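Local coordinates for protein exotoxin type A precursor (allele 1) (Streptococcus pyogenes phage T12, PDB 1FNU) that acts as a superantigen toxin, the streptococcal pyrogenic exotoxin also called scarlet fever or erythrogenic toxin, at the interface of chains A and B. Numbering follows the deposited sequence. Chains: chain A/B, Exotoxin type A precursor (allele 1).

Contact 1: the interface of chains A and B. Residues chain A 10, 189-191; chain B 42-44, 65.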
ATOM      1  N   HIS A  10      19.173 -14.120  17.027  1.00 31.84           N
ATOM      2  CA  HIS A  10      18.891 -12.674  16.998  1.00 30.93           C
ATOM      3  C   HIS A  10      18.804 -12.182  18.444  1.00 30.21           C
ATOM      4  O   HIS A  10      18.100 -12.759  19.265  1.00 30.08           O
ATOM      5  CB  HIS A  10      17.547 -12.414  16.275  1.00 30.96           C
ATOM      6  CG  HIS A  10      17.538 -12.788  14.824  1.00 31.07           C
ATOM      7  ND1 HIS A  10      16.370 -12.986  14.117  1.00 31.20           N
ATOM      8  CD2 HIS A  10      18.538 -12.858  13.909  1.00 31.24           C
ATOM      9  CE1 HIS A  10      16.644 -13.160  12.830  1.00 31.19           C
ATOM     10  NE2 HIS A  10      17.953 -13.085  12.675  1.00 31.33           N
ATOM     11  N   GLU A 189      14.979  -9.768  13.158  1.00 20.21           N
ATOM     12  CA  GLU A 189      16.156  -8.942  12.878  1.00 20.23           C
ATOM     13  C   GLU A 189      15.823  -7.535  13.509  1.00 20.04           C
ATOM     14  O   GLU A 189      14.648  -7.242  13.852  1.00 19.90           O
ATOM     15  CB  GLU A 189      16.466  -8.826  11.376  1.00 20.71           C
ATOM     16  CG  GLU A 189      15.350  -8.397  10.520  1.00 21.35           C
ATOM     17  CD  GLU A 189      15.793  -8.137   9.099  1.00 21.81           C
ATOM     18  OE1 GLU A 189      16.871  -8.646   8.658  1.00 21.79           O
ATOM     19  OE2 GLU A 189      15.040  -7.395   8.431  1.00 22.43           O
ATOM     20  N   PRO A 190      16.842  -6.642  13.645  1.00 19.77           N
ATOM     21  CA  PRO A 190      16.631  -5.331  14.260  1.00 19.62           C
ATOM     22  C   PRO A 190      15.502  -4.458  13.735  1.00 19.42           C
ATOM     23  O   PRO A 190      14.687  -3.996  14.508  1.00 19.51           O
ATOM     24  CB  PRO A 190      18.045  -4.727  14.187  1.00 19.74           C
ATOM     25  CG  PRO A 190      18.925  -5.927  14.289  1.00 19.73           C
ATOM     26  CD  PRO A 190      18.236  -6.743  13.196  1.00 19.78           C
ATOM     27  N   GLU A 191      15.462  -4.222  12.429  1.00 19.27           N
ATOM     28  CA  GLU A 191      14.381  -3.468  11.822  1.00 19.07           C
ATOM     29  C   GLU A 191      13.650  -4.529  10.978  1.00 18.39           C
ATOM     30  O   GLU A 191      14.202  -5.138  10.019  1.00 18.22           O
ATOM     31  CB  GLU A 191      14.944  -2.329  10.982  1.00 19.78           C
ATOM     32  CG  GLU A 191      15.745  -1.384  11.859  1.00 20.95           C
ATOM     33  CD  GLU A 191      17.204  -1.277  11.361  1.00 22.04           C
ATOM     34  OE1 GLU A 191      17.461  -0.605  10.257  1.00 22.13           O
ATOM     35  OE2 GLU A 191      18.099  -1.925  12.053  1.00 22.70           O
TER
ATOM     36  N   LEU B  42      14.594  -2.095   6.099  1.00 24.40           N
ATOM     37  CA  LEU B  42      14.633  -3.227   7.020  1.00 24.14           C
ATOM     38  C   LEU B  42      16.132  -3.557   7.206  1.00 23.97           C
ATOM     39  O   LEU B  42      17.017  -2.985   6.503  1.00 23.87           O
ATOM     40  CB  LEU B  42      13.857  -4.431   6.432  1.00 23.94           C
ATOM     41  CG  LEU B  42      12.394  -3.989   6.218  1.00 23.79           C
ATOM     42  CD1 LEU B  42      11.463  -5.170   5.742  1.00 23.49           C
ATOM     43  CD2 LEU B  42      11.877  -3.388   7.548  1.00 23.74           C
ATOM     44  N   SER B  43      16.466  -4.463   8.128  1.00 23.85           N
ATOM     45  CA  SER B  43      17.898  -4.701   8.331  1.00 23.71           C
ATOM     46  C   SER B  43      18.533  -5.476   7.209  1.00 23.66           C
ATOM     47  O   SER B  43      19.785  -5.606   7.162  1.00 23.43           O
ATOM     48  CB  SER B  43      18.188  -5.446   9.640  1.00 23.70           C
ATOM     49  OG  SER B  43      17.630  -4.769  10.729  1.00 23.99           O
ATOM     50  N   HIS B  44      17.717  -6.003   6.308  1.00 23.50           N
ATOM     51  CA  HIS B  44      18.286  -6.802   5.237  1.00 23.54           C
ATOM     52  C   HIS B  44      18.333  -6.215   3.797  1.00 23.35           C
ATOM     53  O   HIS B  44      18.621  -6.959   2.831  1.00 23.26           O
ATOM     54  CB  HIS B  44      17.580  -8.095   5.140  1.00 23.71           C
ATOM     55  CG  HIS B  44      16.191  -7.934   4.625  1.00 24.05           C
ATOM     56  ND1 HIS B  44      15.109  -7.715   5.457  1.00 24.23           N
ATOM     57  CD2 HIS B  44      15.692  -8.041   3.372  1.00 23.97           C
ATOM     58  CE1 HIS B  44      14.004  -7.716   4.734  1.00 24.15           C
ATOM     59  NE2 HIS B  44      14.329  -7.910   3.464  1.00 24.12           N
ATOM     60  N   GLN B  65      20.521  -9.636   7.408  1.00 30.42           N
ATOM     61  CA  GLN B  65      21.177  -8.474   8.002  1.00 30.91           C
ATOM     62  C   GLN B  65      22.770  -8.478   7.869  1.00 31.26           C
ATOM     63  O   GLN B  65      23.404  -7.402   7.680  1.00 31.18           O
ATOM     64  CB  GLN B  65      20.702  -8.337   9.443  1.00 31.01           C
ATOM     65  CG  GLN B  65      21.554  -9.022  10.494  1.00 31.26           C
ATOM     66  CD  GLN B  65      20.868  -9.026  11.823  1.00 31.44           C
ATOM     67  OE1 GLN B  65      20.302 -10.050  12.261  1.00 31.63           O
ATOM     68  NE2 GLN B  65      20.842  -7.875  12.453  1.00 31.45           N
TER
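A:Glu189 reaches across to B:His44 with an otherwise extended chain whose CG stands between the backbone N and the carbonyl carbon (chi1 52°), and the two side chains cross at about a right angle. The imidazole ND1 of B:His44 gives a nearly straight hydrogen bond (173° at H) to carboxylate OE2 of A:Glu189 at 3.0 Å. The oxygen lies in the ring plane, at the edge of the imidazole, and is met on its syn side, 23° out of the carboxylate plane. The carboxylate would probably favour a protonated imidazole. Over one face of the carboxylate, CB of B:Ser43 packs against CD of A:Glu189 at 3.6 Å. B:Ser43 also pairs with the backbone of A:Glu191 in both directions: its hydroxyl OG accepts from N of A:Glu191 at 2.8 Å, while its own N donates to O of A:Glu191 at 3.0 Å. This patch of the two-fold A-B interface, perhaps not a biological one, sets the 189-191 loop of chain A against the 42-44 loop and the start of helix 65-72 of chain B. B:Gln65, extended beyond CG, crosses A:Pro190 at about a right angle and lays its amide carbon CD against the proline CD. Its amide is turned well away from the ring plane of A:His10 as the two side chains slide past each other in opposite directions; OE1 of B:Gln65 ends 3.7 Å from CD2 of A:His10.

Contact 2: the interface of chains A and B. Residues chain A 40-43, 65; chain B 16, 189-191.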
ATOM      1  N   GLN A  40      -8.494 -17.058  -4.020  1.00 21.80           N
ATOM      2  CA  GLN A  40      -7.066 -16.882  -3.820  1.00 21.31           C
ATOM      3  C   GLN A  40      -6.638 -15.655  -4.624  1.00 20.85           C
ATOM      4  O   GLN A  40      -7.281 -15.302  -5.647  1.00 20.63           O
ATOM      5  CB  GLN A  40      -6.300 -18.181  -4.189  1.00 21.61           C
ATOM      6  CG  GLN A  40      -5.725 -18.365  -5.561  1.00 21.44           C
ATOM      7  CD  GLN A  40      -5.285 -19.850  -5.759  1.00 21.63           C
ATOM      8  OE1 GLN A  40      -4.595 -20.489  -4.898  1.00 21.63           O
ATOM      9  NE2 GLN A  40      -5.671 -20.388  -6.881  1.00 21.51           N
ATOM     10  N   LEU A  41      -5.613 -14.961  -4.111  1.00 20.34           N
ATOM     11  CA  LEU A  41      -5.042 -13.753  -4.750  1.00 19.88           C
ATOM     12  C   LEU A  41      -3.895 -14.222  -5.709  1.00 19.76           C
ATOM     13  O   LEU A  41      -3.939 -14.097  -6.899  1.00 19.57           O
ATOM     14  CB  LEU A  41      -4.478 -12.804  -3.668  1.00 19.51           C
ATOM     15  CG  LEU A  41      -3.852 -11.493  -4.218  1.00 19.49           C
ATOM     16  CD1 LEU A  41      -4.863 -10.716  -5.053  1.00 19.37           C
ATOM     17  CD2 LEU A  41      -3.354 -10.602  -3.124  1.00 19.32           C
ATOM     18  N   LEU A  42      -2.908 -14.856  -5.110  1.00 19.79           N
ATOM     19  CA  LEU A  42      -1.790 -15.417  -5.844  1.00 19.89           C
ATOM     20  C   LEU A  42      -1.879 -16.963  -5.771  1.00 20.00           C
ATOM     21  O   LEU A  42      -2.523 -17.502  -4.896  1.00 19.99           O
ATOM     22  CB  LEU A  42      -0.522 -14.921  -5.201  1.00 19.60           C
ATOM     23  CG  LEU A  42      -0.327 -13.376  -5.223  1.00 19.55           C
ATOM     24  CD1 LEU A  42       1.115 -13.054  -4.966  1.00 19.55           C
ATOM     25  CD2 LEU A  42      -0.742 -12.812  -6.610  1.00 19.58           C
ATOM     26  N   SER A  43      -1.210 -17.675  -6.661  1.00 20.16           N
ATOM     27  CA  SER A  43      -1.309 -19.135  -6.633  1.00 20.31           C
ATOM     28  C   SER A  43      -0.908 -19.841  -5.318  1.00 20.40           C
ATOM     29  O   SER A  43      -1.321 -20.986  -5.087  1.00 20.28           O
ATOM     30  CB  SER A  43      -0.463 -19.704  -7.779  1.00 20.37           C
ATOM     31  OG  SER A  43      -0.927 -19.170  -8.990  1.00 20.47           O
ATOM     32  N   GLN A  65       2.572 -22.931  -4.778  1.00 24.36           N
ATOM     33  CA  GLN A  65       1.390 -23.252  -5.533  1.00 24.81           C
ATOM     34  C   GLN A  65       0.896 -24.661  -5.252  1.00 25.01           C
ATOM     35  O   GLN A  65      -0.272 -24.843  -5.039  1.00 24.84           O
ATOM     36  CB  GLN A  65       1.643 -23.080  -7.027  1.00 25.25           C
ATOM     37  CG  GLN A  65       0.687 -23.909  -7.934  1.00 25.97           C
ATOM     38  CD  GLN A  65       1.210 -23.865  -9.321  1.00 26.45           C
ATOM     39  OE1 GLN A  65       2.431 -24.013  -9.558  1.00 26.61           O
ATOM     40  NE2 GLN A  65       0.323 -23.629 -10.261  1.00 26.77           N
TER
ATOM     41  N   LYS B  16      -1.159 -15.992 -15.808  1.00 26.11           N
ATOM     42  CA  LYS B  16      -2.045 -14.915 -16.154  1.00 25.55           C
ATOM     43  C   LYS B  16      -1.200 -13.606 -16.010  1.00 24.93           C
ATOM     44  O   LYS B  16      -0.268 -13.498 -15.145  1.00 24.79           O
ATOM     45  CB  LYS B  16      -3.326 -15.030 -15.316  1.00 25.94           C
ATOM     46  CG  LYS B  16      -3.161 -14.722 -13.944  1.00 26.59           C
ATOM     47  CD  LYS B  16      -3.203 -13.181 -13.765  1.00 27.04           C
ATOM     48  CE  LYS B  16      -2.958 -12.724 -12.281  1.00 27.15           C
ATOM     49  NZ  LYS B  16      -3.898 -13.247 -11.311  1.00 27.46           N
ATOM     50  N   GLU B 189       4.392 -18.446 -11.295  1.00 24.34           N
ATOM     51  CA  GLU B 189       3.179 -19.153 -11.007  1.00 23.90           C
ATOM     52  C   GLU B 189       2.052 -18.506 -11.757  1.00 23.49           C
ATOM     53  O   GLU B 189       2.069 -17.325 -12.117  1.00 23.47           O
ATOM     54  CB  GLU B 189       2.886 -19.145  -9.461  1.00 23.99           C
ATOM     55  CG  GLU B 189       3.985 -19.961  -8.721  1.00 24.13           C
ATOM     56  CD  GLU B 189       3.750 -20.195  -7.218  1.00 24.33           C
ATOM     57  OE1 GLU B 189       2.857 -19.533  -6.568  1.00 24.09           O
ATOM     58  OE2 GLU B 189       4.531 -21.036  -6.685  1.00 24.40           O
ATOM     59  N   PRO B 190       0.988 -19.261 -11.937  1.00 23.15           N
ATOM     60  CA  PRO B 190      -0.138 -18.726 -12.639  1.00 22.84           C
ATOM     61  C   PRO B 190      -0.448 -17.305 -12.226  1.00 22.67           C
ATOM     62  O   PRO B 190      -0.448 -16.457 -13.097  1.00 22.73           O
ATOM     63  CB  PRO B 190      -1.223 -19.720 -12.287  1.00 22.84           C
ATOM     64  CG  PRO B 190      -0.405 -21.028 -12.353  1.00 22.92           C
ATOM     65  CD  PRO B 190       0.648 -20.577 -11.392  1.00 23.04           C
ATOM     66  N   GLU B 191      -0.746 -17.064 -10.944  1.00 22.34           N
ATOM     67  CA  GLU B 191      -1.042 -15.731 -10.404  1.00 22.04           C
ATOM     68  C   GLU B 191       0.162 -15.377  -9.563  1.00 21.51           C
ATOM     69  O   GLU B 191       0.451 -16.025  -8.544  1.00 21.43           O
ATOM     70  CB  GLU B 191      -2.312 -15.740  -9.532  1.00 22.42           C
ATOM     71  CG  GLU B 191      -3.561 -16.141 -10.312  1.00 23.09           C
ATOM     72  CD  GLU B 191      -4.802 -16.477  -9.456  1.00 23.58           C
ATOM     73  OE1 GLU B 191      -4.716 -17.225  -8.465  1.00 23.79           O
ATOM     74  OE2 GLU B 191      -5.903 -16.019  -9.787  1.00 23.91           O
TER
HETATM   75  O   HOH W   1      -3.324 -11.883  -8.430  1.00 31.98           O
HETATM   76  O   HOH W   2      -3.578 -19.961  -9.275  1.00 32.08           O
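A:Ser43 and B:Glu191 meet through a reciprocal pair of hydrogen bonds. The amide N of B:Glu191 donates to hydroxyl OG of A:Ser43 at 2.9 Å, nearly straight at 173°, and N of A:Ser43 donates to O of B:Glu191 at 3.0 Å, tilted 19° from the carbonyl plane. With OG beside its own backbone N (chi1 -58°), A:Ser43 turns hydroxyl and amide towards the same partner. The extended side chain of B:Glu191 runs alongside the backbone of A:Leu41 and A:Leu42, its CB 3.5 Å from O of A:Leu41. Its carboxylate is turned steeply against the amide plane of A:Gln40, and OE1 of B:Glu191 rests near the aliphatic CG of A:Gln40. The A:Gln65 side chain crosses B:Pro190 at about a right angle, with amide NE2 nearest the ring's CD, while CB of A:Gln65 packs on CD of B:Glu189 at 3.6 Å. OE2 of B:Glu189 takes a weak hydrogen bond from N of A:Gln65. Farther out, water 2 joins OG of A:Ser43 to OE1 of B:Glu191, and water 1 links O of A:Leu41 (2.8 Å) to the side-chain amine NZ of B:Lys16. B:Lys16 NZ also makes a long salt bridge to OE2 of B:Glu191 at 3.7 Å, probably helping to steer that carboxylate. Chain A gives the loop before strand 45-48 and the start of helix 65-72, from its OB-fold region; chain B gives the loop between strand 182-185 and helix 194-197, from its beta-grasp region.

Contact 1 and contact 2 lie about 29 Å apart, measured between the centres of their C-alpha atoms, and are twins in backbone pairing under the two-fold that exchanges the chains. Both use residues 42, 43 and 65 of one copy and 189-191 of the other, so each chain supplies both surfaces. The side chains of residues 189 and 191 are arranged differently: residue 189 reaches the histidine only in contact 1, and residue 191 is bent there but extended in contact 2. Two separated patches should resist rocking, although the structure alone does not show that this pair, within the four-copy deposited assembly, forms in solution.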